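Local coordinates for halorhodopsin (Halobacterium salinarum, PDB 2JAF), which uses its bound retinal to pump chloride ions across the membrane of the archaeon in response to light, at residues Pro211-Val216 with Gly228-Ala233; Ser31-Asn36 with Arg103-Arg108; Arg108-Ala113 with Thr147-Ala152. The protein carries 2 engineered substitutions. All blocks are in the same frame, centred on the assembly; numbering follows the deposited sequence.

Overall arrangement
The three contacts tie together helices of a seven-helix retinal protein around and beside its chromophore. Contacts 1 and 3 both touch retinal, with centres about 14 Å apart: P211 and W214 of contact 1 and W112 and G148 of contact 3 belong to its pocket. Contact 2 holds none of the retinal-pocket residues, but the side chain of R108, which it shares with contact 3, lies about 8 Å from the chromophore. S231 of contact 1 links all three, its OG 2.7 Å from S32 OG, 3.0 Å from Q105 NE2 and 3.1 Å from R108 NH2, probable hydrogen bonds. Centres of contacts 1 and 2 lie about 11 Å apart, those of 2 and 3 about 13 Å.

Contact 1: Pro211-Val216 with Gly228-Ala233; sequences PIVWAV and GATSWA. Engineered in segment 228-233: A229 (natural residue Val). With RET (retinal), chain G.
V213 meets T230 and A233 through methyl groups alone, and no hydrogen bond crosses between the two helical segments. The branches of V213 divide the work: CG2 lies 3.6 Å from A233 CB, while CG1 reaches T230 CG2 at 3.8 Å and also A233 CB. T230 and A233 are three residues apart, nearly one turn, and sit on the same flank of the helix, where their methyls receive the valine together. T230 CG2 stands anti to its own backbone nitrogen (chi1 of OG1 -59°), presenting carbon to V213 while OG1 turns back to hydrogen-bond the carbonyl oxygen of S226.

Retinal contacts come from other sides of the same turn. P211 CB is 3.6 Å from retinal C5 at the ionone ring, and W214 takes C2 of that ring over one indole face, near the rim. Both residues belong to the chromophore pocket.

S231 and W232 serve helix 27-50: S231 OG is hydrogen-bonded to S32 OG and W232 NE1 to S31 OG. Beside V213, Y234 and L237 continue the packing between helices 193-216 and 227-255, whereas W214 meets W162 edge-to-face on helix 158-180.

Contact 2: Ser31-Asn36 with Arg103-Arg108; sequences SSLWVN and RSQWGR. With PLM (palmitic acid), chain E.
L33 on helix 27-50 meets Q105 and R108 through a single methyl, CD2, with no hydrogen bond between the two segments. Along 103-108 the chain turns from strand 101-104 into helix 106-127, so the contact joins helix 27-50 to the start of that helix in the seven-helix bundle. S104, at the end of the strand, sends its OG to a hydrogen bond with E219. Q105 is the centre of an inverse gamma turn, and its side chain, extended beyond CG, approaches L33 from the opposite direction until NE2 is 3.9 Å from CD2. W106 turns to the far side: its CG sits between the backbone nitrogen and the carbonyl carbon (chi1 62°), which turns the indole away from L33 toward a palmitic acid that covers one face, C2 3.5 Å from NE1. R108 runs extended from CG to NE and brings NH2 within 3.9 Å of L33 CD2. Its NE donates to Q105 OE1 at 2.8 Å in an almost straight bond (179°). The acceptor lies in the guanidinium plane, but the donor stands above the amide carbonyl plane.

Q105 is thus gripped at both ends, OE1 by R108 and NE2 by S231, which fixes the amide's rotation. R108 NH1 goes to Y77 and NH2 to S231 and S235; these neutral hydroxyls and the Q105 amide probably help, through their dipoles, to stabilise the buried charge, which the leucine methyl cannot do.

Contact 3: Arg108-Ala113 with Thr147-Ala152; sequences RYLTWA and TGLAAA. With PLM (palmitic acid), chain D; RET (retinal), chain G.
Y109 packs closely on L149 and A152, whose helix runs antiparallel to its own, with segment axes at 170° and 9.0 Å at closest approach. Y109 CE2 reaches A152 CB at 3.6 Å, the shortest contact between the two segments, the methyl approaching the ring obliquely. Lower on the same side chain, Y109 CB lies 4.1 Å from L149 CB, and L149 CD1 comes to the ring edge near its plane. With CG anti to the carbonyl carbon (chi1 -40°), the tyrosine ring is carried toward A152, and its OH goes on to hydrogen-bond E219. Helices 106-127 and 131-153 are neighbours in the seven-helix bundle of the bacteriorhodopsin-like family, and here they supply one wall of the retinal pocket. G148 lets the chromophore come close: its CA is 3.8 Å from retinal C16, and a beta carbon there would clash with that methyl. W112 lays one indole face over the polyene, CD1 3.6 Å from retinal C14, while the R108 carbonyl oxygen and Y109 CA lie over its other face. With a leucine in place of W112 the flat cover over C12 and C14 goes, and the polyene would probably be freer to shift toward helix 106-127. The looser side is at L110, where CD1 stands 4.5 Å from L149 CD2. Lipid takes over beyond it: L110 CD2 is 3.7 Å from C4 of a palmitic acid, which also runs past T111 and A113. On helix 131-153, T147 and A150 pack against S75 and L84 of a neighbouring subunit.

Contact 1: Pro211-Val216 with Gly228-Ala233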
loop_
_atom_site.group_PDB
_atom_site.type_symbol
_atom_site.label_atom_id
_atom_site.label_comp_id
_atom_site.label_asym_id
_atom_site.label_seq_id
_atom_site.Cartn_x
_atom_site.Cartn_y
_atom_site.Cartn_z
ATOM N N PRO A 211 1.964 19.259 10.943
ATOM C CA PRO A 211 0.942 19.139 11.992
ATOM C C PRO A 211 0.592 20.488 12.628
ATOM O O PRO A 211 -0.487 20.652 13.196
ATOM C CB PRO A 211 1.564 18.150 12.983
ATOM C CG PRO A 211 3.062 18.280 12.743
ATOM C CD PRO A 211 3.121 18.393 11.234
ATOM N N ILE A 212 1.498 21.460 12.527
ATOM C CA ILE A 212 1.226 22.783 13.081
ATOM C C ILE A 212 0.171 23.455 12.210
ATOM O O ILE A 212 -0.778 24.051 12.718
ATOM C CB ILE A 212 2.506 23.651 13.116
ATOM C CG1 ILE A 212 3.475 23.070 14.146
ATOM C CG2 ILE A 212 2.162 25.099 13.456
ATOM C CD1 ILE A 212 4.796 23.816 14.255
ATOM N N VAL A 213 0.339 23.357 10.894
ATOM C CA VAL A 213 -0.616 23.953 9.971
ATOM C C VAL A 213 -1.986 23.309 10.178
ATOM O O VAL A 213 -3.002 24.004 10.217
ATOM C CB VAL A 213 -0.189 23.747 8.494
ATOM C CG1 VAL A 213 -1.321 24.163 7.561
ATOM C CG2 VAL A 213 1.054 24.584 8.183
ATOM N N TRP A 214 -2.012 21.986 10.313
ATOM C CA TRP A 214 -3.282 21.277 10.503
ATOM C C TRP A 214 -3.991 21.770 11.761
ATOM O O TRP A 214 -5.191 22.070 11.739
ATOM C CB TRP A 214 -3.054 19.769 10.630
ATOM C CG TRP A 214 -4.309 18.947 10.406
ATOM C CD1 TRP A 214 -4.739 18.425 9.224
ATOM C CD2 TRP A 214 -5.297 18.583 11.387
ATOM N NE1 TRP A 214 -5.930 17.755 9.402
ATOM C CE2 TRP A 214 -6.294 17.838 10.720
ATOM C CE3 TRP A 214 -5.435 18.815 12.762
ATOM C CZ2 TRP A 214 -7.419 17.320 11.383
ATOM C CZ3 TRP A 214 -6.560 18.297 13.424
ATOM C CH2 TRP A 214 -7.531 17.561 12.730
ATOM N N ALA A 215 -3.237 21.855 12.854
ATOM C CA ALA A 215 -3.775 22.300 14.136
ATOM C C ALA A 215 -4.205 23.764 14.159
ATOM O O ALA A 215 -5.218 24.103 14.767
ATOM C CB ALA A 215 -2.753 22.048 15.243
ATOM N N VAL A 216 -3.429 24.634 13.521
ATOM C CA VAL A 216 -3.755 26.057 13.502
ATOM C C VAL A 216 -4.852 26.384 12.489
ATOM O O VAL A 216 -5.669 27.286 12.715
ATOM C CB VAL A 216 -2.490 26.899 13.198
ATOM C CG1 VAL A 216 -2.851 28.370 13.023
ATOM C CG2 VAL A 216 -1.493 26.733 14.331
ATOM N N GLY A 228 -7.809 29.259 1.961
ATOM C CA GLY A 228 -6.778 29.703 1.042
ATOM C C GLY A 228 -5.440 29.849 1.751
ATOM O O GLY A 228 -4.390 29.507 1.199
ATOM N N ALA A 229 -5.474 30.360 2.981
ATOM C CA ALA A 229 -4.255 30.554 3.758
ATOM C C ALA A 229 -3.654 29.218 4.192
ATOM O O ALA A 229 -2.440 29.019 4.108
ATOM C CB ALA A 229 -4.546 31.423 4.978
ATOM N N THR A 230 -4.502 28.311 4.664
ATOM C CA THR A 230 -4.037 26.995 5.096
ATOM C C THR A 230 -3.396 26.279 3.906
ATOM O O THR A 230 -2.356 25.633 4.034
ATOM C CB THR A 230 -5.212 26.140 5.630
ATOM O OG1 THR A 230 -5.827 26.809 6.740
ATOM C CG2 THR A 230 -4.718 24.776 6.090
ATOM N N SER A 231 -4.020 26.404 2.741
ATOM C CA SER A 231 -3.488 25.769 1.541
ATOM C C SER A 231 -2.097 26.307 1.200
ATOM O O SER A 231 -1.183 25.536 0.902
ATOM C CB SER A 231 -4.444 25.984 0.363
ATOM O OG SER A 231 -4.034 25.218 -0.760
ATOM N N TRP A 232 -1.922 27.625 1.253
ATOM C CA TRP A 232 -0.619 28.207 0.947
ATOM C C TRP A 232 0.466 27.740 1.918
ATOM O O TRP A 232 1.617 27.548 1.521
ATOM C CB TRP A 232 -0.678 29.746 0.951
ATOM C CG TRP A 232 -0.837 30.346 -0.438
ATOM C CD1 TRP A 232 -1.965 30.913 -0.963
ATOM C CD2 TRP A 232 0.148 30.373 -1.485
ATOM N NE1 TRP A 232 -1.745 31.287 -2.269
ATOM C CE2 TRP A 232 -0.457 30.967 -2.614
ATOM C CE3 TRP A 232 1.485 29.950 -1.578
ATOM C CZ2 TRP A 232 0.225 31.149 -3.829
ATOM C CZ3 TRP A 232 2.166 30.130 -2.789
ATOM C CH2 TRP A 232 1.531 30.725 -3.897
ATOM N N ALA A 233 0.106 27.548 3.185
ATOM C CA ALA A 233 1.088 27.109 4.171
ATOM C C ALA A 233 1.637 25.740 3.770
ATOM O O ALA A 233 2.853 25.530 3.754
ATOM C CB ALA A 233 0.451 27.051 5.569
HETATM C C1 RET G . -0.731 15.488 9.911
HETATM C C2 RET G . -1.902 15.591 10.999
HETATM C C3 RET G . -1.852 14.574 12.166
HETATM C C4 RET G . -0.487 14.722 12.983
HETATM C C5 RET G . 0.822 14.716 12.097
HETATM C C6 RET G . 0.741 15.093 10.593
HETATM C C7 RET G . 1.997 14.968 9.778
HETATM C C8 RET G . 2.246 15.095 8.446
HETATM C C9 RET G . 3.556 15.177 7.859
HETATM C C10 RET G . 3.448 15.430 6.490
HETATM C C11 RET G . 4.525 15.592 5.645
HETATM C C12 RET G . 4.307 15.906 4.295
HETATM C C13 RET G . 5.378 16.016 3.316
HETATM C C14 RET G . 4.889 16.289 2.004
HETATM C C15 RET G . 5.638 16.239 0.852
HETATM C C16 RET G . -1.232 14.371 8.924
HETATM C C17 RET G . -0.699 16.925 9.173
HETATM C C18 RET G . 2.104 14.345 12.826
HETATM C C19 RET G . 4.917 15.155 8.758
HETATM C C20 RET G . 6.866 15.891 3.690
#

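Contact 2: Ser31-Asn36 with Arg103-Arg108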
loop_
_atom_site.group_PDB
_atom_site.type_symbol
_atom_site.label_atom_id
_atom_site.label_comp_id
_atom_site.label_asym_id
_atom_site.label_seq_id
_atom_site.Cartn_x
_atom_site.Cartn_y
_atom_site.Cartn_z
ATOM N N SER A 31 -4.214 29.914 -6.633
ATOM C CA SER A 31 -2.788 30.147 -6.850
ATOM C C SER A 31 -1.887 29.207 -6.047
ATOM O O SER A 31 -0.837 28.792 -6.534
ATOM C CB SER A 31 -2.433 31.612 -6.548
ATOM O OG SER A 31 -2.846 31.999 -5.246
ATOM N N SER A 32 -2.300 28.865 -4.831
ATOM C CA SER A 32 -1.509 27.976 -3.982
ATOM C C SER A 32 -1.349 26.593 -4.613
ATOM O O SER A 32 -0.434 25.844 -4.267
ATOM C CB SER A 32 -2.161 27.833 -2.602
ATOM O OG SER A 32 -3.344 27.056 -2.669
ATOM N N LEU A 33 -2.242 26.252 -5.539
ATOM C CA LEU A 33 -2.180 24.957 -6.202
ATOM C C LEU A 33 -1.432 25.033 -7.535
ATOM O O LEU A 33 -0.540 24.226 -7.801
ATOM C CB LEU A 33 -3.597 24.420 -6.428
ATOM C CG LEU A 33 -4.487 24.391 -5.183
ATOM C CD1 LEU A 33 -5.881 23.898 -5.563
ATOM C CD2 LEU A 33 -3.864 23.490 -4.120
ATOM N N TRP A 34 -1.787 26.002 -8.373
ATOM C CA TRP A 34 -1.120 26.144 -9.667
ATOM C C TRP A 34 0.364 26.427 -9.518
ATOM O O TRP A 34 1.172 25.964 -10.321
ATOM C CB TRP A 34 -1.760 27.262 -10.494
ATOM C CG TRP A 34 -3.038 26.853 -11.153
ATOM C CD1 TRP A 34 -4.286 27.355 -10.908
ATOM C CD2 TRP A 34 -3.201 25.844 -12.158
ATOM N NE1 TRP A 34 -5.217 26.717 -11.698
ATOM C CE2 TRP A 34 -4.578 25.786 -12.474
ATOM C CE3 TRP A 34 -2.318 24.982 -12.823
ATOM C CZ2 TRP A 34 -5.094 24.899 -13.427
ATOM C CZ3 TRP A 34 -2.832 24.098 -13.772
ATOM C CH2 TRP A 34 -4.209 24.065 -14.063
ATOM N N VAL A 35 0.721 27.183 -8.486
ATOM C CA VAL A 35 2.118 27.521 -8.260
ATOM C C VAL A 35 2.967 26.258 -8.133
ATOM O O VAL A 35 4.070 26.196 -8.673
ATOM C CB VAL A 35 2.297 28.397 -6.990
ATOM C CG1 VAL A 35 1.831 27.642 -5.756
ATOM C CG2 VAL A 35 3.757 28.796 -6.836
ATOM N N ASN A 36 2.463 25.239 -7.438
ATOM C CA ASN A 36 3.263 24.032 -7.291
ATOM C C ASN A 36 3.198 23.063 -8.457
ATOM O O ASN A 36 4.054 22.195 -8.589
ATOM C CB ASN A 36 2.965 23.329 -5.963
ATOM C CG ASN A 36 3.744 23.950 -4.815
ATOM O OD1 ASN A 36 4.667 24.739 -5.043
ATOM N ND2 ASN A 36 3.394 23.598 -3.587
ATOM N N ARG A 103 -14.034 23.216 3.511
ATOM C CA ARG A 103 -13.332 22.601 2.394
ATOM C C ARG A 103 -12.114 21.831 2.899
ATOM O O ARG A 103 -11.210 22.410 3.511
ATOM C CB ARG A 103 -12.906 23.695 1.407
ATOM C CG ARG A 103 -12.118 23.219 0.204
ATOM C CD ARG A 103 -11.708 24.412 -0.654
ATOM N NE ARG A 103 -12.841 24.974 -1.380
ATOM C CZ ARG A 103 -13.155 24.658 -2.632
ATOM N NH1 ARG A 103 -12.414 23.784 -3.305
ATOM N NH2 ARG A 103 -14.207 25.217 -3.212
ATOM N N SER A 104 -12.094 20.525 2.636
ATOM C CA SER A 104 -10.991 19.669 3.063
ATOM C C SER A 104 -10.176 19.157 1.880
ATOM O O SER A 104 -10.684 18.415 1.044
ATOM C CB SER A 104 -11.529 18.473 3.856
ATOM O OG SER A 104 -10.487 17.566 4.176
ATOM N N GLN A 105 -8.913 19.564 1.811
ATOM C CA GLN A 105 -8.026 19.125 0.736
ATOM C C GLN A 105 -7.465 17.778 1.170
ATOM O O GLN A 105 -6.260 17.629 1.379
ATOM C CB GLN A 105 -6.886 20.134 0.538
ATOM C CG GLN A 105 -7.347 21.551 0.209
ATOM C CD GLN A 105 -6.190 22.501 -0.079
ATOM O OE1 GLN A 105 -5.203 22.540 0.657
ATOM N NE2 GLN A 105 -6.318 23.283 -1.145
ATOM N N TRP A 106 -8.348 16.794 1.306
ATOM C CA TRP A 106 -7.938 15.470 1.752
ATOM C C TRP A 106 -6.994 14.740 0.806
ATOM O O TRP A 106 -6.344 13.769 1.198
ATOM C CB TRP A 106 -9.160 14.595 2.063
ATOM C CG TRP A 106 -10.084 14.321 0.919
ATOM C CD1 TRP A 106 -11.246 14.981 0.625
ATOM C CD2 TRP A 106 -9.965 13.269 -0.044
ATOM N NE1 TRP A 106 -11.857 14.399 -0.456
ATOM C CE2 TRP A 106 -11.093 13.346 -0.888
ATOM C CE3 TRP A 106 -9.013 12.266 -0.275
ATOM C CZ2 TRP A 106 -11.298 12.458 -1.948
ATOM C CZ3 TRP A 106 -9.216 11.385 -1.330
ATOM C CH2 TRP A 106 -10.353 11.488 -2.153
ATOM N N GLY A 107 -6.915 15.206 -0.437
ATOM C CA GLY A 107 -6.007 14.584 -1.378
ATOM C C GLY A 107 -4.568 14.802 -0.937
ATOM O O GLY A 107 -3.678 14.029 -1.290
ATOM N N ARG A 108 -4.316 15.856 -0.168
ATOM C CA ARG A 108 -2.949 16.082 0.296
ATOM C C ARG A 108 -2.551 14.932 1.212
ATOM O O ARG A 108 -1.505 14.307 1.036
ATOM C CB ARG A 108 -2.833 17.394 1.077
ATOM C CG ARG A 108 -2.877 18.670 0.258
ATOM C CD ARG A 108 -2.621 19.878 1.168
ATOM N NE ARG A 108 -2.723 21.164 0.489
ATOM C CZ ARG A 108 -1.747 21.737 -0.216
ATOM N NH1 ARG A 108 -0.565 21.137 -0.351
ATOM N NH2 ARG A 108 -1.949 22.922 -0.765
HETATM C C1 PLM E . -15.035 12.338 0.926
HETATM O O1 PLM E . -15.329 12.972 -0.106
HETATM O O2 PLM E . -15.851 12.157 1.857
HETATM C C2 PLM E . -13.626 11.777 1.030
HETATM C C3 PLM E . -13.433 10.265 0.942
HETATM C C4 PLM E . -11.935 9.988 1.031
HETATM C C5 PLM E . -11.526 8.528 0.958
HETATM C C6 PLM E . -11.401 8.016 -0.463
HETATM C C7 PLM E . -9.993 7.574 -0.815
HETATM C C8 PLM E . -9.915 7.059 -2.237
HETATM C C9 PLM E . -8.500 6.601 -2.556
HETATM C CA PLM E . -8.371 6.074 -3.973
HETATM C CB PLM E . -7.076 5.379 -4.372
HETATM C CC PLM E . -6.722 4.123 -3.594
HETATM C CD PLM E . -5.444 3.513 -4.136
HETATM C CE PLM E . -5.080 2.250 -3.358
HETATM C CF PLM E . -3.571 2.249 -3.143
HETATM C CG PLM E . -3.124 1.026 -2.358
#

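Contact 3: Arg108-Ala113 with Thr147-Ala152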
loop_
_atom_site.group_PDB
_atom_site.type_symbol
_atom_site.label_atom_id
_atom_site.label_comp_id
_atom_site.label_asym_id
_atom_site.label_seq_id
_atom_site.Cartn_x
_atom_site.Cartn_y
_atom_site.Cartn_z
ATOM N N ARG A 108 -4.316 15.856 -0.168
ATOM C CA ARG A 108 -2.949 16.082 0.296
ATOM C C ARG A 108 -2.551 14.932 1.212
ATOM O O ARG A 108 -1.505 14.307 1.036
ATOM C CB ARG A 108 -2.833 17.394 1.077
ATOM C CG ARG A 108 -2.877 18.670 0.258
ATOM C CD ARG A 108 -2.621 19.878 1.168
ATOM N NE ARG A 108 -2.723 21.164 0.489
ATOM C CZ ARG A 108 -1.747 21.737 -0.216
ATOM N NH1 ARG A 108 -0.565 21.137 -0.351
ATOM N NH2 ARG A 108 -1.949 22.922 -0.765
ATOM N N TYR A 109 -3.411 14.647 2.185
ATOM C CA TYR A 109 -3.150 13.601 3.161
ATOM C C TYR A 109 -2.987 12.246 2.489
ATOM O O TYR A 109 -2.102 11.463 2.847
ATOM C CB TYR A 109 -4.280 13.587 4.208
ATOM C CG TYR A 109 -4.740 14.986 4.595
ATOM C CD1 TYR A 109 -3.822 16.037 4.714
ATOM C CD2 TYR A 109 -6.089 15.270 4.811
ATOM C CE1 TYR A 109 -4.238 17.331 5.031
ATOM C CE2 TYR A 109 -6.514 16.562 5.127
ATOM C CZ TYR A 109 -5.584 17.588 5.234
ATOM O OH TYR A 109 -5.997 18.867 5.535
ATOM N N LEU A 110 -3.818 11.978 1.487
ATOM C CA LEU A 110 -3.749 10.716 0.766
ATOM C C LEU A 110 -2.452 10.528 -0.029
ATOM O O LEU A 110 -1.809 9.478 0.045
ATOM C CB LEU A 110 -4.931 10.595 -0.201
ATOM C CG LEU A 110 -4.928 9.306 -1.027
ATOM C CD1 LEU A 110 -5.192 8.117 -0.103
ATOM C CD2 LEU A 110 -5.985 9.381 -2.123
ATOM N N THR A 111 -2.062 11.539 -0.800
ATOM C CA THR A 111 -0.850 11.413 -1.598
ATOM C C THR A 111 0.422 11.403 -0.752
ATOM O O THR A 111 1.441 10.853 -1.170
ATOM C CB THR A 111 -0.756 12.523 -2.662
ATOM O OG1 THR A 111 -0.556 13.789 -2.028
ATOM C CG2 THR A 111 -2.041 12.569 -3.481
ATOM N N TRP A 112 0.370 11.997 0.438
ATOM C CA TRP A 112 1.548 11.998 1.310
ATOM C C TRP A 112 1.926 10.542 1.593
ATOM O O TRP A 112 3.093 10.227 1.843
ATOM C CB TRP A 112 1.272 12.694 2.652
ATOM C CG TRP A 112 1.103 14.192 2.585
ATOM C CD1 TRP A 112 1.505 15.020 1.580
ATOM C CD2 TRP A 112 0.508 15.032 3.586
ATOM N NE1 TRP A 112 1.194 16.328 1.887
ATOM C CE2 TRP A 112 0.580 16.361 3.113
ATOM C CE3 TRP A 112 -0.081 14.789 4.836
ATOM C CZ2 TRP A 112 0.083 17.447 3.844
ATOM C CZ3 TRP A 112 -0.577 15.870 5.565
ATOM C CH2 TRP A 112 -0.492 17.184 5.062
ATOM N N ALA A 113 0.926 9.655 1.552
ATOM C CA ALA A 113 1.141 8.234 1.812
ATOM C C ALA A 113 2.051 7.580 0.774
ATOM O O ALA A 113 2.543 6.474 0.985
ATOM C CB ALA A 113 -0.208 7.498 1.883
ATOM N N THR A 147 -3.783 7.952 9.415
ATOM C CA THR A 147 -4.488 8.375 10.608
ATOM C C THR A 147 -4.748 9.878 10.497
ATOM O O THR A 147 -5.730 10.391 11.029
ATOM C CB THR A 147 -3.706 8.015 11.893
ATOM O OG1 THR A 147 -2.348 8.464 11.793
ATOM C CG2 THR A 147 -3.717 6.509 12.093
ATOM N N GLY A 148 -3.875 10.578 9.780
ATOM C CA GLY A 148 -4.076 11.997 9.579
ATOM C C GLY A 148 -5.298 12.188 8.696
ATOM O O GLY A 148 -6.091 13.099 8.911
ATOM N N LEU A 149 -5.447 11.329 7.691
ATOM C CA LEU A 149 -6.602 11.410 6.799
ATOM C C LEU A 149 -7.857 11.111 7.621
ATOM O O LEU A 149 -8.903 11.754 7.454
ATOM C CB LEU A 149 -6.476 10.386 5.660
ATOM C CG LEU A 149 -7.681 10.263 4.713
ATOM C CD1 LEU A 149 -8.022 11.627 4.102
ATOM C CD2 LEU A 149 -7.366 9.255 3.618
ATOM N N ALA A 150 -7.746 10.139 8.520
ATOM C CA ALA A 150 -8.875 9.764 9.367
ATOM C C ALA A 150 -9.295 10.936 10.248
ATOM O O ALA A 150 -10.483 11.169 10.472
ATOM C CB ALA A 150 -8.512 8.567 10.225
ATOM N N ALA A 151 -8.315 11.669 10.762
ATOM C CA ALA A 151 -8.617 12.823 11.604
ATOM C C ALA A 151 -9.453 13.837 10.822
ATOM O O ALA A 151 -10.422 14.392 11.345
ATOM C CB ALA A 151 -7.318 13.468 12.093
ATOM N N ALA A 152 -9.073 14.077 9.567
ATOM C CA ALA A 152 -9.787 15.030 8.722
ATOM C C ALA A 152 -11.182 14.550 8.309
ATOM O O ALA A 152 -12.116 15.344 8.217
ATOM C CB ALA A 152 -8.958 15.337 7.475
HETATM C C1 PLM D . -3.734 11.486 -6.564
HETATM O O1 PLM D . -4.649 11.765 -7.359
HETATM O O2 PLM D . -2.644 12.102 -6.564
HETATM C C2 PLM D . -3.988 10.363 -5.575
HETATM C C3 PLM D . -2.903 9.296 -5.479
HETATM C C4 PLM D . -3.334 8.287 -4.426
HETATM C C5 PLM D . -2.287 7.201 -4.295
HETATM C C6 PLM D . -1.791 7.033 -2.880
HETATM C C7 PLM D . -0.997 5.743 -2.885
HETATM C C8 PLM D . -0.423 5.419 -1.526
HETATM C C9 PLM D . 0.381 4.134 -1.623
HETATM C CA PLM D . 0.956 3.747 -0.274
HETATM C CB PLM D . 2.095 2.739 -0.218
HETATM C CC PLM D . 3.399 3.117 -0.902
HETATM C CD PLM D . 4.402 2.001 -0.672
HETATM C CE PLM D . 5.745 2.329 -1.324
HETATM C CF PLM D . 6.626 1.089 -1.258
HETATM C CG PLM D . 7.983 1.363 -1.885
HETATM C C1 RET G . -0.731 15.488 9.911
HETATM C C2 RET G . -1.902 15.591 10.999
HETATM C C3 RET G . -1.852 14.574 12.166
HETATM C C4 RET G . -0.487 14.722 12.983
HETATM C C5 RET G . 0.822 14.716 12.097
HETATM C C6 RET G . 0.741 15.093 10.593
HETATM C C7 RET G . 1.997 14.968 9.778
HETATM C C8 RET G . 2.246 15.095 8.446
HETATM C C9 RET G . 3.556 15.177 7.859
HETATM C C10 RET G . 3.448 15.430 6.490
HETATM C C11 RET G . 4.525 15.592 5.645
HETATM C C12 RET G . 4.307 15.906 4.295
HETATM C C13 RET G . 5.378 16.016 3.316
HETATM C C14 RET G . 4.889 16.289 2.004
HETATM C C15 RET G . 5.638 16.239 0.852
HETATM C C16 RET G . -1.232 14.371 8.924
HETATM C C17 RET G . -0.699 16.925 9.173
HETATM C C18 RET G . 2.104 14.345 12.826
HETATM C C19 RET G . 4.917 15.155 8.758
HETATM C C20 RET G . 6.866 15.891 3.690
#